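Local structure of putative citrate lyase (Ralstonia eutropha, 3QQW) at residues A237-R251 against I260-T272. The protein is a putative lyase of the HpcH/HpaI aldolase/citrate lyase family that probably cleaves (S)-citramalyl-CoA, with magnesium as likely cofactor. Numbering follows the deposited sequence.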
ATOM      1  N   ALA C 237      -5.950  26.755   2.370  1.00 49.33           N
ATOM      2  CA  ALA C 237      -4.520  26.698   2.071  1.00 48.05           C
ATOM      3  C   ALA C 237      -3.861  25.502   2.766  1.00 52.42           C
ATOM      4  O   ALA C 237      -3.061  24.794   2.138  1.00 51.50           O
ATOM      5  CB  ALA C 237      -3.850  27.976   2.491  1.00 50.31           C
ATOM      6  N   SER C 238      -4.244  25.248   4.033  1.00 47.99           N
ATOM      7  CA  SER C 238      -3.727  24.144   4.836  1.00 47.53           C
ATOM      8  C   SER C 238      -4.030  22.782   4.181  1.00 48.57           C
ATOM      9  O   SER C 238      -3.123  21.962   4.075  1.00 48.97           O
ATOM     10  CB  SER C 238      -4.280  24.200   6.259  1.00 50.29           C
ATOM     11  OG  SER C 238      -3.813  23.073   6.985  1.00 57.69           O
ATOM     12  N   ASP C 239      -5.272  22.567   3.719  1.00 44.31           N
ATOM     13  CA  ASP C 239      -5.676  21.342   3.019  1.00 43.09           C
ATOM     14  C   ASP C 239      -4.907  21.175   1.701  1.00 45.99           C
ATOM     15  O   ASP C 239      -4.365  20.097   1.446  1.00 44.70           O
ATOM     16  CB  ASP C 239      -7.191  21.337   2.749  1.00 44.57           C
ATOM     17  CG  ASP C 239      -8.042  20.888   3.925  1.00 54.58           C
ATOM     18  OD1 ASP C 239      -7.497  20.769   5.052  1.00 56.36           O
ATOM     19  OD2 ASP C 239      -9.251  20.658   3.726  1.00 61.51           O
ATOM     20  N   ALA C 240      -4.795  22.263   0.909  1.00 42.81           N
ATOM     21  CA  ALA C 240      -4.053  22.268  -0.354  1.00 40.67           C
ATOM     22  C   ALA C 240      -2.576  21.970  -0.124  1.00 48.10           C
ATOM     23  O   ALA C 240      -2.011  21.162  -0.860  1.00 48.04           O
ATOM     24  CB  ALA C 240      -4.223  23.598  -1.062  1.00 41.08           C
ATOM     25  N   CYS C 241      -1.975  22.526   0.941  1.00 48.87           N
ATOM     26  CA  CYS C 241      -0.563  22.278   1.288  1.00 50.89           C
ATOM     27  C   CYS C 241      -0.333  20.824   1.751  1.00 53.63           C
ATOM     28  O   CYS C 241       0.654  20.231   1.328  1.00 53.96           O
ATOM     29  CB  CYS C 241      -0.059  23.277   2.322  1.00 54.50           C
ATOM     30  SG  CYS C 241       0.262  24.935   1.643  1.00 60.80           S
ATOM     31  N   ARG C 242      -1.236  20.238   2.574  1.00 48.10           N
ATOM     32  CA  ARG C 242      -1.083  18.846   3.027  1.00 47.26           C
ATOM     33  C   ARG C 242      -1.180  17.912   1.846  1.00 49.42           C
ATOM     34  O   ARG C 242      -0.351  17.011   1.709  1.00 48.67           O
ATOM     35  CB  ARG C 242      -2.118  18.454   4.096  1.00 47.69           C
ATOM     36  CG  ARG C 242      -1.883  19.130   5.448  1.00 57.72           C
ATOM     37  CD  ARG C 242      -2.539  18.375   6.592  1.00 57.32           C
ATOM     38  NE  ARG C 242      -1.893  17.087   6.867  1.00 57.11           N
ATOM     39  CZ  ARG C 242      -2.148  16.329   7.938  1.00 67.11           C
ATOM     40  NH1 ARG C 242      -3.059  16.709   8.831  1.00 41.75           N
ATOM     41  NH2 ARG C 242      -1.506  15.180   8.115  1.00 42.12           N
ATOM     42  N   ALA C 243      -2.171  18.146   0.952  1.00 44.92           N
ATOM     43  CA  ALA C 243      -2.367  17.307  -0.230  1.00 42.59           C
ATOM     44  C   ALA C 243      -1.166  17.427  -1.149  1.00 46.70           C
ATOM     45  O   ALA C 243      -0.676  16.403  -1.640  1.00 47.55           O
ATOM     46  CB  ALA C 243      -3.640  17.707  -0.958  1.00 42.08           C
ATOM     47  N   ARG C 244      -0.650  18.665  -1.320  1.00 42.17           N
ATOM     48  CA  ARG C 244       0.500  18.926  -2.168  1.00 42.33           C
ATOM     49  C   ARG C 244       1.812  18.350  -1.600  1.00 47.53           C
ATOM     50  O   ARG C 244       2.515  17.641  -2.313  1.00 48.57           O
ATOM     51  CB  ARG C 244       0.668  20.430  -2.407  1.00 42.17           C
ATOM     52  CG  ARG C 244       1.766  20.728  -3.395  1.00 41.55           C
ATOM     53  CD  ARG C 244       2.442  22.017  -3.122  1.00 56.40           C
ATOM     54  NE  ARG C 244       3.394  22.311  -4.190  1.00 63.68           N
ATOM     55  CZ  ARG C 244       3.958  23.498  -4.380  1.00 82.32           C
ATOM     56  NH1 ARG C 244       3.683  24.510  -3.564  1.00 73.07           N
ATOM     57  NH2 ARG C 244       4.805  23.682  -5.381  1.00 74.71           N
ATOM     58  N   ASN C 245       2.137  18.650  -0.342  1.00 44.00           N
ATOM     59  CA  ASN C 245       3.419  18.298   0.248  1.00 45.05           C
ATOM     60  C   ASN C 245       3.514  16.956   0.977  1.00 50.01           C
ATOM     61  O   ASN C 245       4.637  16.478   1.154  1.00 51.28           O
ATOM     62  CB  ASN C 245       3.860  19.403   1.175  1.00 43.59           C
ATOM     63  CG  ASN C 245       4.004  20.727   0.454  1.00 63.62           C
ATOM     64  OD1 ASN C 245       3.514  21.748   0.930  1.00 65.65           O
ATOM     65  ND2 ASN C 245       4.617  20.736  -0.740  1.00 50.86           N
ATOM     66  N   GLU C 246       2.394  16.348   1.394  1.00 45.32           N
ATOM     67  CA  GLU C 246       2.459  15.056   2.090  1.00 45.24           C
ATOM     68  C   GLU C 246       2.003  13.895   1.202  1.00 48.40           C
ATOM     69  O   GLU C 246       2.393  12.750   1.456  1.00 49.26           O
ATOM     70  CB  GLU C 246       1.603  15.068   3.367  1.00 47.30           C
ATOM     71  CG  GLU C 246       2.034  16.060   4.433  1.00 58.34           C
ATOM     72  CD  GLU C 246       1.102  16.125   5.630  1.00 90.23           C
ATOM     73  OE1 GLU C 246       0.650  15.055   6.112  1.00 77.37           O
ATOM     74  OE2 GLU C 246       0.839  17.256   6.099  1.00 93.87           O
ATOM     75  N   PHE C 247       1.174  14.175   0.180  1.00 41.89           N
ATOM     76  CA  PHE C 247       0.634  13.124  -0.665  1.00 40.57           C
ATOM     77  C   PHE C 247       1.023  13.221  -2.156  1.00 44.92           C
ATOM     78  O   PHE C 247       0.977  12.204  -2.826  1.00 44.60           O
ATOM     79  CB  PHE C 247      -0.896  13.078  -0.525  1.00 41.43           C
ATOM     80  CG  PHE C 247      -1.341  12.509   0.807  1.00 41.83           C
ATOM     81  CD1 PHE C 247      -1.432  13.318   1.931  1.00 44.29           C
ATOM     82  CD2 PHE C 247      -1.645  11.156   0.939  1.00 41.71           C
ATOM     83  CE1 PHE C 247      -1.804  12.782   3.162  1.00 45.85           C
ATOM     84  CE2 PHE C 247      -2.038  10.627   2.168  1.00 43.84           C
ATOM     85  CZ  PHE C 247      -2.113  11.440   3.269  1.00 43.03           C
ATOM     86  N   GLY C 248       1.418  14.398  -2.647  1.00 41.31           N
ATOM     87  CA  GLY C 248       1.817  14.557  -4.041  1.00 40.74           C
ATOM     88  C   GLY C 248       0.712  14.936  -5.017  1.00 43.35           C
ATOM     89  O   GLY C 248       0.844  14.695  -6.222  1.00 41.32           O
ATOM     90  N   PHE C 249      -0.390  15.540  -4.498  1.00 38.77           N
ATOM     91  CA  PHE C 249      -1.481  16.051  -5.330  1.00 36.53           C
ATOM     92  C   PHE C 249      -0.996  17.325  -5.992  1.00 41.88           C
ATOM     93  O   PHE C 249      -0.203  18.055  -5.391  1.00 42.18           O
ATOM     94  CB  PHE C 249      -2.747  16.296  -4.508  1.00 36.57           C
ATOM     95  CG  PHE C 249      -3.446  15.030  -4.079  1.00 35.62           C
ATOM     96  CD1 PHE C 249      -4.407  14.443  -4.888  1.00 37.72           C
ATOM     97  CD2 PHE C 249      -3.181  14.454  -2.849  1.00 36.56           C
ATOM     98  CE1 PHE C 249      -5.111  13.308  -4.463  1.00 37.13           C
ATOM     99  CE2 PHE C 249      -3.868  13.307  -2.435  1.00 38.29           C
ATOM    100  CZ  PHE C 249      -4.827  12.740  -3.243  1.00 34.50           C
ATOM    101  N   LEU C 250      -1.418  17.569  -7.252  1.00 38.06           N
ATOM    102  CA  LEU C 250      -0.953  18.703  -8.043  1.00 36.82           C
ATOM    103  C   LEU C 250      -2.106  19.581  -8.492  1.00 39.25           C
ATOM    104  O   LEU C 250      -1.936  20.556  -9.251  1.00 39.18           O
ATOM    105  CB  LEU C 250      -0.210  18.121  -9.262  1.00 36.98           C
ATOM    106  CG  LEU C 250       1.124  17.430  -8.980  1.00 41.22           C
ATOM    107  CD1 LEU C 250       1.675  16.808 -10.234  1.00 41.62           C
ATOM    108  CD2 LEU C 250       2.127  18.409  -8.399  1.00 38.92           C
ATOM    109  N   ARG C 251      -3.296  19.216  -8.033  1.00 34.30           N
ATOM    110  CA  ARG C 251      -4.542  19.899  -8.352  1.00 34.11           C
ATOM    111  C   ARG C 251      -5.524  19.651  -7.215  1.00 38.23           C
ATOM    112  O   ARG C 251      -5.370  18.695  -6.454  1.00 37.03           O
ATOM    113  CB  ARG C 251      -5.072  19.364  -9.682  1.00 32.72           C
ATOM    114  CG  ARG C 251      -6.243  20.082 -10.311  1.00 35.46           C
ATOM    115  CD  ARG C 251      -6.260  19.584 -11.742  1.00 38.07           C
ATOM    116  NE  ARG C 251      -7.515  19.802 -12.445  1.00 36.43           N
ATOM    117  CZ  ARG C 251      -7.674  20.680 -13.424  1.00 44.04           C
ATOM    118  NH1 ARG C 251      -6.677  21.474 -13.774  1.00 34.65           N
ATOM    119  NH2 ARG C 251      -8.826  20.764 -14.067  1.00 37.57           N
ATOM    120  N   ILE C 260     -10.413  29.328  -4.620  1.00 41.67           N
ATOM    121  CA  ILE C 260      -9.546  29.346  -5.802  1.00 40.06           C
ATOM    122  C   ILE C 260      -8.138  29.885  -5.492  1.00 49.70           C
ATOM    123  O   ILE C 260      -7.177  29.114  -5.625  1.00 51.55           O
ATOM    124  CB  ILE C 260     -10.202  30.066  -7.011  1.00 40.64           C
ATOM    125  CG1 ILE C 260     -11.503  29.327  -7.414  1.00 38.25           C
ATOM    126  CG2 ILE C 260      -9.206  30.188  -8.205  1.00 36.47           C
ATOM    127  CD1 ILE C 260     -12.391  30.023  -8.384  1.00 36.19           C
ATOM    128  N   GLN C 261      -8.008  31.171  -5.111  1.00 47.02           N
ATOM    129  CA  GLN C 261      -6.710  31.765  -4.838  1.00 48.52           C
ATOM    130  C   GLN C 261      -5.934  30.978  -3.755  1.00 52.42           C
ATOM    131  O   GLN C 261      -4.792  30.632  -4.054  1.00 52.26           O
ATOM    132  CB  GLN C 261      -6.827  33.258  -4.509  1.00 52.40           C
ATOM    133  CG  GLN C 261      -5.851  34.129  -5.316  1.00 72.58           C
ATOM    134  CD  GLN C 261      -6.152  34.187  -6.798  1.00 77.58           C
ATOM    135  OE1 GLN C 261      -7.187  34.694  -7.223  1.00 72.37           O
ATOM    136  NE2 GLN C 261      -5.243  33.673  -7.600  1.00 62.89           N
ATOM    137  N   PRO C 262      -6.504  30.569  -2.585  1.00 50.31           N
ATOM    138  CA  PRO C 262      -5.709  29.761  -1.624  1.00 50.36           C
ATOM    139  C   PRO C 262      -5.199  28.436  -2.220  1.00 51.89           C
ATOM    140  O   PRO C 262      -4.068  28.051  -1.927  1.00 52.36           O
ATOM    141  CB  PRO C 262      -6.687  29.490  -0.475  1.00 52.22           C
ATOM    142  CG  PRO C 262      -7.694  30.563  -0.576  1.00 57.33           C
ATOM    143  CD  PRO C 262      -7.838  30.881  -2.030  1.00 51.99           C
ATOM    144  N   ILE C 263      -5.988  27.778  -3.100  1.00 45.72           N
ATOM    145  CA  ILE C 263      -5.573  26.517  -3.735  1.00 43.68           C
ATOM    146  C   ILE C 263      -4.435  26.798  -4.721  1.00 49.19           C
ATOM    147  O   ILE C 263      -3.406  26.119  -4.643  1.00 50.40           O
ATOM    148  CB  ILE C 263      -6.742  25.738  -4.386  1.00 44.79           C
ATOM    149  CG1 ILE C 263      -7.682  25.144  -3.301  1.00 45.03           C
ATOM    150  CG2 ILE C 263      -6.223  24.621  -5.316  1.00 44.19           C
ATOM    151  CD1 ILE C 263      -9.079  24.716  -3.778  1.00 49.31           C
ATOM    152  N   VAL C 264      -4.601  27.802  -5.626  1.00 43.56           N
ATOM    153  CA  VAL C 264      -3.591  28.162  -6.625  1.00 42.68           C
ATOM    154  C   VAL C 264      -2.253  28.522  -5.927  1.00 50.69           C
ATOM    155  O   VAL C 264      -1.214  27.965  -6.278  1.00 49.11           O
ATOM    156  CB  VAL C 264      -4.097  29.298  -7.567  1.00 45.91           C
ATOM    157  CG1 VAL C 264      -2.966  29.895  -8.409  1.00 46.28           C
ATOM    158  CG2 VAL C 264      -5.235  28.793  -8.461  1.00 43.30           C
ATOM    159  N   ASN C 265      -2.305  29.411  -4.915  1.00 50.56           N
ATOM    160  CA  ASN C 265      -1.129  29.874  -4.199  1.00 52.59           C
ATOM    161  C   ASN C 265      -0.436  28.749  -3.436  1.00 55.46           C
ATOM    162  O   ASN C 265       0.794  28.695  -3.446  1.00 56.87           O
ATOM    163  CB  ASN C 265      -1.473  31.052  -3.282  1.00 56.37           C
ATOM    164  CG  ASN C 265      -1.757  32.322  -4.072  1.00 93.66           C
ATOM    165  OD1 ASN C 265      -2.832  32.918  -3.973  1.00 98.48           O
ATOM    166  ND2 ASN C 265      -0.819  32.753  -4.916  1.00 82.90           N
ATOM    167  N   ALA C 266      -1.194  27.824  -2.837  1.00 49.46           N
ATOM    168  CA  ALA C 266      -0.591  26.685  -2.116  1.00 48.13           C
ATOM    169  C   ALA C 266       0.141  25.721  -3.069  1.00 50.69           C
ATOM    170  O   ALA C 266       1.128  25.104  -2.684  1.00 49.99           O
ATOM    171  CB  ALA C 266      -1.658  25.933  -1.354  1.00 47.59           C
HETATM  172  N   MSE C 267      -0.341  25.624  -4.322  1.00 46.35           N
HETATM  173  CA  MSE C 267       0.170  24.742  -5.362  1.00 44.42           C
HETATM  174  C   MSE C 267       1.294  25.375  -6.195  1.00 52.31           C
HETATM  175  O   MSE C 267       1.944  24.648  -6.935  1.00 53.70           O
HETATM  176  CB  MSE C 267      -1.009  24.395  -6.257  1.00 44.19           C
HETATM  177  CG  MSE C 267      -1.063  22.996  -6.716  1.00 49.37           C
HETATM  178 SE   MSE C 267      -1.365  21.688  -5.414  0.75 54.94          SE
HETATM  179  CE  MSE C 267      -3.255  21.844  -5.086  1.00 52.05           C
ATOM    180  N   ARG C 268       1.521  26.704  -6.083  1.00 50.71           N
ATOM    181  CA  ARG C 268       2.537  27.460  -6.823  1.00 53.07           C
ATOM    182  C   ARG C 268       3.974  27.047  -6.527  1.00 62.90           C
ATOM    183  O   ARG C 268       4.304  26.833  -5.354  1.00 63.91           O
ATOM    184  CB  ARG C 268       2.437  28.960  -6.484  1.00 54.26           C
ATOM    185  CG  ARG C 268       1.490  29.693  -7.359  1.00 61.73           C
ATOM    186  CD  ARG C 268       1.424  31.146  -7.001  1.00 68.92           C
ATOM    187  NE  ARG C 268       0.444  31.819  -7.850  1.00 66.90           N
ATOM    188  CZ  ARG C 268       0.316  33.135  -7.946  1.00 82.84           C
ATOM    189  NH1 ARG C 268       1.121  33.941  -7.259  1.00 75.81           N
ATOM    190  NH2 ARG C 268      -0.607  33.659  -8.742  1.00 66.12           N
ATOM    191  N   PRO C 269       4.880  27.036  -7.545  1.00 62.76           N
ATOM    192  CA  PRO C 269       6.300  26.780  -7.239  1.00 64.46           C
ATOM    193  C   PRO C 269       6.909  28.016  -6.576  1.00 73.28           C
ATOM    194  O   PRO C 269       6.405  29.133  -6.772  1.00 73.61           O
ATOM    195  CB  PRO C 269       6.941  26.487  -8.610  1.00 66.27           C
ATOM    196  CG  PRO C 269       5.891  26.758  -9.641  1.00 69.04           C
ATOM    197  CD  PRO C 269       4.675  27.335  -8.983  1.00 63.68           C
ATOM    198  N   ASP C 270       7.980  27.818  -5.784  1.00 72.99           N
ATOM    199  CA  ASP C 270       8.684  28.905  -5.098  0.50 75.57           C
ATOM    200  C   ASP C 270       9.265  29.877  -6.132  1.00 81.50           C
ATOM    201  O   ASP C 270       9.709  29.445  -7.201  1.00 80.77           O
ATOM    202  CB  ASP C 270       9.792  28.344  -4.182  0.50 78.61           C
ATOM    203  CG  ASP C 270       9.325  27.406  -3.076  0.50 87.26           C
ATOM    204  OD1 ASP C 270       8.287  26.724  -3.267  0.50 84.75           O
ATOM    205  OD2 ASP C 270      10.030  27.306  -2.047  0.50 95.73           O
ATOM    206  N   PHE C 271       9.225  31.191  -5.834  1.00 80.30           N
ATOM    207  CA  PHE C 271       9.734  32.256  -6.697  1.00 82.55           C
ATOM    208  C   PHE C 271      11.186  32.018  -7.140  1.00 90.38           C
ATOM    209  O   PHE C 271      11.500  32.231  -8.309  1.00 89.33           O
ATOM    210  CB  PHE C 271       9.632  33.618  -5.984  1.00 86.46           C
ATOM    211  CG  PHE C 271      10.243  34.766  -6.749  1.00 90.14           C
ATOM    212  N   THR C 272      12.067  31.603  -6.211  1.00 91.73           N
ATOM    213  CA  THR C 272      13.487  31.367  -6.511  1.00 95.26           C
ATOM    214  C   THR C 272      13.653  30.112  -7.381  1.00 98.69           C
ATOM    215  O   THR C 272      14.533  30.082  -8.246  1.00100.82           O
ATOM    216  CB  THR C 272      14.329  31.291  -5.229  1.00105.25           C
ATOM    217  OG1 THR C 272      13.667  30.470  -4.268  1.00102.47           O
ATOM    218  CG2 THR C 272      14.612  32.666  -4.639  1.00106.63           C
TER
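Arg244 and Ala266 join two neighbouring outer helices of a TIM barrel, 233-247 and 260-267. These helices precede and follow strand 251-254, the last of the barrel. The axes of 237-247 and 260-267 come within 8.4 Å and cross at -33°, and small residues permit this close fit. Ala240 CB meets Ala266 CB at 3.5 Å. Cys241 SG lies 3.7 Å from Ala266 CB. On the barrel side, Met252 of the strand packs on Ala240 and Ile263.

Met267, modelled as selenomethionine, bends at chi2 and chi3 and turns its end against the backbone of 249-251, which follows helix 233-247. Its CG lies 3.6 Å from Leu250 O, and its CE reaches the backbone of Arg251. Arg244 runs the other way alongside it, CB and CG each 3.8 Å from Met267 SE. Arg244 CG is anti to the backbone N (chi1 -174°), which sends the guanidinium to the C-terminal end of helix 260-267. Met267 O sits over the centre of one face of the Arg244 guanidinium, 3.4 Å above its plane; its angle to Arg244 NH2 is too poor for a hydrogen bond. NH1 bonds weakly to Ala266 O, and NH2 weakly to Arg268 O. The better bond runs from Arg244 NH1 to Arg268 O, 3.0 Å long, with the donor 47° out of the carbonyl plane.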